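Local coordinates for dimethyladenosine transferase, putative (Plasmodium falciparum, PDB 2H1R), which probably transfers methyl groups from S-adenosyl-L-methionine to adenine bases of ribosomal RNA, at residues Y116-L126 against L138-M148. Residues are numbered along the deposited sequence; the frame is centred on the assembly and turned at random.
Sequences YKISSPLIFKL and LMFQKEFAERM
Tyr-116 and Gln-141 stack because both first torsions turn the side chain away from its own backbone N: with chi1 at -176° for the tyrosine and -152° for the extended glutamine, the side chains cross at about a right angle, yet the amide lies nearly flat over one ring face, the planes 24° apart. Gln-141 NE2 sits above the ring centre while its in-plane N-H runs to Glu-143 OE2 (2.6 Å), a bond that fixes the amide's rotation. Ser-119 CB stands 3.5 Å from the centroid of the Phe-144 ring, almost on the normal, a CH-pi contact; Ile-123 CG1 meets the edge of the same ring, 3.9 Å from Phe-144 CZ. In the Rossmann-like fold of class I methyltransferases, helix 119-128 and strand 135-141 belong, with strand 109-113, to one beta-alpha-beta unit, and helix 142-148 follows the strand directly; helix 159-167 adds Leu-160 against Phe-144 and Val-164 against Ile-123. Further along the helix, Ile-123 CD1 lies 3.7 Å from Phe-140 CZ and meets Met-148 CE tip to tip, as Leu-126 CD1 does Leu-138 CD1 (3.6 Å). Near the start of helix 119-128, a water bridges Ser-119 OG (2.7 Å) and the backbone N of Gln-141, which donates to it.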
ATOM      1  N   TYR A 116      11.561   9.167   0.328  1.00 40.45           N
ATOM      2  CA  TYR A 116      10.475   9.487   1.243  1.00 40.86           C
ATOM      3  C   TYR A 116       9.270  10.234   0.616  1.00 40.60           C
ATOM      4  O   TYR A 116       8.112   9.900   0.892  1.00 40.82           O
ATOM      5  CB  TYR A 116      11.059  10.250   2.434  1.00 42.04           C
ATOM      6  CG  TYR A 116      10.072  10.571   3.532  1.00 42.66           C
ATOM      7  CD1 TYR A 116       9.443   9.555   4.251  1.00 42.49           C
ATOM      8  CD2 TYR A 116       9.789  11.896   3.865  1.00 43.71           C
ATOM      9  CE1 TYR A 116       8.543   9.842   5.254  1.00 43.08           C
ATOM     10  CE2 TYR A 116       8.903  12.202   4.888  1.00 44.73           C
ATOM     11  CZ  TYR A 116       8.279  11.169   5.584  1.00 44.84           C
ATOM     12  OH  TYR A 116       7.377  11.458   6.600  1.00 45.02           O
ATOM     13  N   LYS A 117       9.549  11.228  -0.229  1.00 40.37           N
ATOM     14  CA  LYS A 117       8.504  12.041  -0.888  1.00 39.98           C
ATOM     15  C   LYS A 117       7.535  11.257  -1.786  1.00 40.04           C
ATOM     16  O   LYS A 117       6.380  11.668  -1.978  1.00 40.45           O
ATOM     17  CB  LYS A 117       9.141  13.202  -1.685  1.00 40.54           C
ATOM     18  N   ILE A 118       7.986  10.130  -2.334  1.00 39.29           N
ATOM     19  CA  ILE A 118       7.087   9.275  -3.110  1.00 38.75           C
ATOM     20  C   ILE A 118       6.678   7.981  -2.393  1.00 37.24           C
ATOM     21  O   ILE A 118       6.218   7.045  -3.043  1.00 36.30           O
ATOM     22  CB  ILE A 118       7.644   8.957  -4.529  1.00 38.98           C
ATOM     23  CG1 ILE A 118       9.043   8.336  -4.457  1.00 39.58           C
ATOM     24  CG2 ILE A 118       7.623  10.215  -5.412  1.00 41.12           C
ATOM     25  CD1 ILE A 118       9.470   7.641  -5.726  1.00 38.00           C
ATOM     26  N   SER A 119       6.796   7.930  -1.062  1.00 35.86           N
ATOM     27  CA  SER A 119       6.465   6.688  -0.339  1.00 34.88           C
ATOM     28  C   SER A 119       5.004   6.291  -0.438  1.00 34.42           C
ATOM     29  O   SER A 119       4.681   5.163  -0.824  1.00 33.09           O
ATOM     30  CB  SER A 119       6.885   6.769   1.117  1.00 35.22           C
ATOM     31  OG  SER A 119       8.278   6.901   1.173  1.00 36.34           O
ATOM     32  N   SER A 120       4.115   7.215  -0.085  1.00 33.89           N
ATOM     33  CA  SER A 120       2.694   6.952  -0.186  1.00 34.52           C
ATOM     34  C   SER A 120       2.243   6.669  -1.634  1.00 33.74           C
ATOM     35  O   SER A 120       1.491   5.693  -1.856  1.00 33.35           O
ATOM     36  CB  SER A 120       1.887   8.081   0.457  1.00 34.75           C
ATOM     37  OG  SER A 120       0.521   7.838   0.280  1.00 39.30           O
ATOM     38  N   PRO A 121       2.691   7.497  -2.614  1.00 33.12           N
ATOM     39  CA  PRO A 121       2.388   7.194  -4.020  1.00 32.85           C
ATOM     40  C   PRO A 121       2.844   5.785  -4.449  1.00 31.99           C
ATOM     41  O   PRO A 121       2.140   5.120  -5.217  1.00 30.77           O
ATOM     42  CB  PRO A 121       3.185   8.241  -4.796  1.00 33.01           C
ATOM     43  CG  PRO A 121       3.336   9.393  -3.857  1.00 34.26           C
ATOM     44  CD  PRO A 121       3.456   8.757  -2.486  1.00 33.43           C
ATOM     45  N   LEU A 122       4.010   5.356  -3.981  1.00 31.37           N
ATOM     46  CA  LEU A 122       4.486   4.008  -4.305  1.00 31.69           C
ATOM     47  C   LEU A 122       3.535   2.924  -3.773  1.00 31.29           C
ATOM     48  O   LEU A 122       3.174   2.005  -4.500  1.00 30.85           O
ATOM     49  CB  LEU A 122       5.909   3.751  -3.816  1.00 31.62           C
ATOM     50  CG  LEU A 122       6.274   2.287  -4.127  1.00 34.63           C
ATOM     51  CD1 LEU A 122       6.577   2.051  -5.645  1.00 35.60           C
ATOM     52  CD2 LEU A 122       7.328   1.713  -3.209  1.00 35.45           C
ATOM     53  N   ILE A 123       3.154   3.027  -2.499  1.00 30.88           N
ATOM     54  CA  ILE A 123       2.208   2.102  -1.901  1.00 30.05           C
ATOM     55  C   ILE A 123       0.898   2.022  -2.688  1.00 30.24           C
ATOM     56  O   ILE A 123       0.419   0.933  -2.963  1.00 29.95           O
ATOM     57  CB  ILE A 123       1.919   2.452  -0.406  1.00 31.08           C
ATOM     58  CG1 ILE A 123       3.138   2.161   0.485  1.00 30.96           C
ATOM     59  CG2 ILE A 123       0.660   1.723   0.104  1.00 28.46           C
ATOM     60  CD1 ILE A 123       3.738   0.764   0.297  1.00 35.22           C
ATOM     61  N   PHE A 124       0.309   3.172  -3.031  1.00 29.23           N
ATOM     62  CA  PHE A 124      -0.935   3.196  -3.802  1.00 28.81           C
ATOM     63  C   PHE A 124      -0.751   2.575  -5.203  1.00 27.75           C
ATOM     64  O   PHE A 124      -1.638   1.875  -5.715  1.00 28.45           O
ATOM     65  CB  PHE A 124      -1.440   4.627  -3.919  1.00 28.76           C
ATOM     66  N   LYS A 125       0.399   2.830  -5.815  1.00 27.54           N
ATOM     67  CA  LYS A 125       0.720   2.204  -7.104  1.00 27.57           C
ATOM     68  C   LYS A 125       0.774   0.685  -6.994  1.00 27.94           C
ATOM     69  O   LYS A 125       0.212  -0.022  -7.843  1.00 27.47           O
ATOM     70  CB  LYS A 125       2.042   2.712  -7.656  1.00 27.37           C
ATOM     71  CG  LYS A 125       2.201   2.382  -9.133  1.00 29.21           C
ATOM     72  CD  LYS A 125       3.355   3.081  -9.755  1.00 30.11           C
ATOM     73  CE  LYS A 125       3.258   2.933 -11.274  1.00 32.53           C
ATOM     74  NZ  LYS A 125       4.401   3.660 -11.853  1.00 34.32           N
ATOM     75  N   LEU A 126       1.456   0.191  -5.965  1.00 26.58           N
ATOM     76  CA  LEU A 126       1.520  -1.260  -5.766  1.00 27.21           C
ATOM     77  C   LEU A 126       0.141  -1.903  -5.506  1.00 27.51           C
ATOM     78  O   LEU A 126      -0.161  -2.933  -6.092  1.00 27.26           O
ATOM     79  CB  LEU A 126       2.506  -1.591  -4.656  1.00 26.94           C
ATOM     80  CG  LEU A 126       3.979  -1.364  -4.967  1.00 27.26           C
ATOM     81  CD1 LEU A 126       4.781  -1.608  -3.702  1.00 27.29           C
ATOM     82  CD2 LEU A 126       4.386  -2.352  -6.031  1.00 25.28           C
ATOM     83  N   LEU A 138      10.692  -3.813   0.581  1.00 20.18           N
ATOM     84  CA  LEU A 138      10.739  -2.358   0.365  1.00 21.02           C
ATOM     85  C   LEU A 138      11.457  -1.664   1.518  1.00 21.37           C
ATOM     86  O   LEU A 138      11.144  -1.925   2.675  1.00 21.97           O
ATOM     87  CB  LEU A 138       9.309  -1.790   0.178  1.00 20.89           C
ATOM     88  CG  LEU A 138       8.397  -2.395  -0.937  1.00 22.76           C
ATOM     89  CD1 LEU A 138       6.919  -1.963  -0.822  1.00 25.35           C
ATOM     90  CD2 LEU A 138       8.886  -2.097  -2.310  1.00 23.42           C
ATOM     91  N   MET A 139      12.387  -0.769   1.203  1.00 22.69           N
ATOM     92  CA  MET A 139      13.027   0.032   2.244  1.00 25.64           C
ATOM     93  C   MET A 139      12.438   1.448   2.271  1.00 24.88           C
ATOM     94  O   MET A 139      12.326   2.111   1.235  1.00 25.55           O
ATOM     95  CB  MET A 139      14.541   0.018   2.079  1.00 25.10           C
ATOM     96  CG  MET A 139      15.278   0.912   3.038  1.00 27.00           C
ATOM     97  SD  MET A 139      17.009   0.450   3.027  1.00 32.65           S
ATOM     98  CE  MET A 139      17.550   1.282   1.571  1.00 32.94           C
ATOM     99  N   PHE A 140      11.987   1.855   3.452  1.00 26.07           N
ATOM    100  CA  PHE A 140      11.390   3.180   3.655  1.00 27.04           C
ATOM    101  C   PHE A 140      12.077   3.898   4.808  1.00 27.98           C
ATOM    102  O   PHE A 140      12.568   3.279   5.745  1.00 28.18           O
ATOM    103  CB  PHE A 140       9.891   3.077   4.024  1.00 26.43           C
ATOM    104  CG  PHE A 140       8.995   2.517   2.939  1.00 25.74           C
ATOM    105  CD1 PHE A 140       8.559   3.322   1.889  1.00 25.73           C
ATOM    106  CD2 PHE A 140       8.509   1.218   3.031  1.00 27.15           C
ATOM    107  CE1 PHE A 140       7.715   2.824   0.898  1.00 24.48           C
ATOM    108  CE2 PHE A 140       7.648   0.696   2.048  1.00 25.92           C
ATOM    109  CZ  PHE A 140       7.251   1.516   0.966  1.00 25.22           C
ATOM    110  N   GLN A 141      12.049   5.223   4.781  1.00 29.63           N
ATOM    111  CA  GLN A 141      12.421   5.995   5.966  1.00 31.86           C
ATOM    112  C   GLN A 141      11.623   5.489   7.184  1.00 32.19           C
ATOM    113  O   GLN A 141      10.450   5.119   7.039  1.00 32.35           O
ATOM    114  CB  GLN A 141      12.190   7.479   5.674  1.00 31.93           C
ATOM    115  CG  GLN A 141      13.081   8.425   6.448  1.00 34.07           C
ATOM    116  CD  GLN A 141      12.900   9.883   6.030  1.00 34.65           C
ATOM    117  OE1 GLN A 141      13.238  10.268   4.910  1.00 37.58           O
ATOM    118  NE2 GLN A 141      12.403  10.708   6.953  1.00 39.35           N
ATOM    119  N   LYS A 142      12.258   5.432   8.366  1.00 32.01           N
ATOM    120  CA  LYS A 142      11.713   4.745   9.544  1.00 33.61           C
ATOM    121  C   LYS A 142      10.282   5.145   9.920  1.00 33.59           C
ATOM    122  O   LYS A 142       9.468   4.298  10.305  1.00 33.89           O
ATOM    123  CB  LYS A 142      12.612   4.980  10.766  1.00 34.16           C
ATOM    124  CG  LYS A 142      12.152   4.283  12.058  1.00 34.67           C
ATOM    125  CD  LYS A 142      13.037   4.652  13.274  1.00 35.98           C
ATOM    126  CE  LYS A 142      12.671   6.028  13.873  1.00 41.08           C
ATOM    127  NZ  LYS A 142      13.651   6.421  14.948  1.00 41.82           N
ATOM    128  N   GLU A 143      10.015   6.439   9.820  1.00 33.95           N
ATOM    129  CA  GLU A 143       8.765   7.044  10.299  1.00 34.22           C
ATOM    130  C   GLU A 143       7.604   6.504   9.433  1.00 32.77           C
ATOM    131  O   GLU A 143       6.545   6.103   9.964  1.00 33.07           O
ATOM    132  CB  GLU A 143       8.859   8.581  10.216  1.00 34.92           C
ATOM    133  CG  GLU A 143      10.132   9.282  10.863  1.00 38.98           C
ATOM    134  CD  GLU A 143      11.508   8.988  10.198  1.00 40.33           C
ATOM    135  OE1 GLU A 143      12.159   8.008  10.580  1.00 42.34           O
ATOM    136  OE2 GLU A 143      11.979   9.761   9.333  1.00 42.71           O
ATOM    137  N   PHE A 144       7.838   6.434   8.119  1.00 30.91           N
ATOM    138  CA  PHE A 144       6.824   5.917   7.193  1.00 28.84           C
ATOM    139  C   PHE A 144       6.576   4.434   7.421  1.00 27.51           C
ATOM    140  O   PHE A 144       5.443   4.003   7.503  1.00 25.90           O
ATOM    141  CB  PHE A 144       7.197   6.189   5.732  1.00 29.08           C
ATOM    142  CG  PHE A 144       6.115   5.797   4.761  1.00 28.72           C
ATOM    143  CD1 PHE A 144       5.097   6.687   4.439  1.00 29.74           C
ATOM    144  CD2 PHE A 144       6.096   4.539   4.182  1.00 28.23           C
ATOM    145  CE1 PHE A 144       4.086   6.321   3.546  1.00 29.64           C
ATOM    146  CE2 PHE A 144       5.081   4.180   3.284  1.00 29.81           C
ATOM    147  CZ  PHE A 144       4.076   5.064   2.979  1.00 28.57           C
ATOM    148  N   ALA A 145       7.648   3.649   7.515  1.00 25.95           N
ATOM    149  CA  ALA A 145       7.512   2.237   7.850  1.00 27.19           C
ATOM    150  C   ALA A 145       6.792   1.992   9.174  1.00 27.15           C
ATOM    151  O   ALA A 145       6.039   1.039   9.265  1.00 26.73           O
ATOM    152  CB  ALA A 145       8.849   1.554   7.826  1.00 26.36           C
ATOM    153  N   GLU A 146       7.020   2.830  10.200  1.00 28.14           N
ATOM    154  CA  GLU A 146       6.344   2.613  11.504  1.00 29.95           C
ATOM    155  C   GLU A 146       4.815   2.731  11.329  1.00 27.93           C
ATOM    156  O   GLU A 146       4.065   1.992  11.934  1.00 27.21           O
ATOM    157  CB  GLU A 146       6.732   3.655  12.560  1.00 30.39           C
ATOM    158  CG  GLU A 146       8.092   3.612  13.266  1.00 34.83           C
ATOM    159  CD  GLU A 146       8.194   4.840  14.209  1.00 34.98           C
ATOM    160  OE1 GLU A 146       7.216   5.084  14.994  1.00 40.44           O
ATOM    161  OE2 GLU A 146       9.206   5.599  14.139  1.00 41.95           O
ATOM    162  N   ARG A 147       4.390   3.673  10.490  1.00 27.88           N
ATOM    163  CA  ARG A 147       2.966   3.841  10.106  1.00 27.75           C
ATOM    164  C   ARG A 147       2.349   2.623   9.393  1.00 26.90           C
ATOM    165  O   ARG A 147       1.241   2.207   9.683  1.00 25.78           O
ATOM    166  CB  ARG A 147       2.847   5.024   9.172  1.00 28.18           C
ATOM    167  CG  ARG A 147       3.121   6.383   9.776  1.00 33.54           C
ATOM    168  CD  ARG A 147       2.070   7.382   9.307  1.00 35.80           C
ATOM    169  NE  ARG A 147       2.242   7.831   7.934  1.00 41.07           N
ATOM    170  CZ  ARG A 147       1.243   8.104   7.085  1.00 42.17           C
ATOM    171  NH1 ARG A 147      -0.033   7.936   7.437  1.00 43.78           N
ATOM    172  NH2 ARG A 147       1.518   8.523   5.861  1.00 41.20           N
ATOM    173  N   MET A 148       3.088   2.036   8.450  1.00 25.72           N
ATOM    174  CA  MET A 148       2.582   0.880   7.747  1.00 25.90           C
ATOM    175  C   MET A 148       2.468  -0.261   8.748  1.00 24.28           C
ATOM    176  O   MET A 148       1.626  -1.112   8.611  1.00 23.46           O
ATOM    177  CB  MET A 148       3.558   0.462   6.632  1.00 25.56           C
ATOM    178  CG  MET A 148       3.624   1.424   5.460  1.00 28.35           C
ATOM    179  SD  MET A 148       4.918   0.852   4.345  1.00 30.93           S
ATOM    180  CE  MET A 148       4.136  -0.618   3.631  1.00 30.08           C
TER
HETATM  181  O   HOH W   1      10.577   6.324   2.445  1.00 26.26           O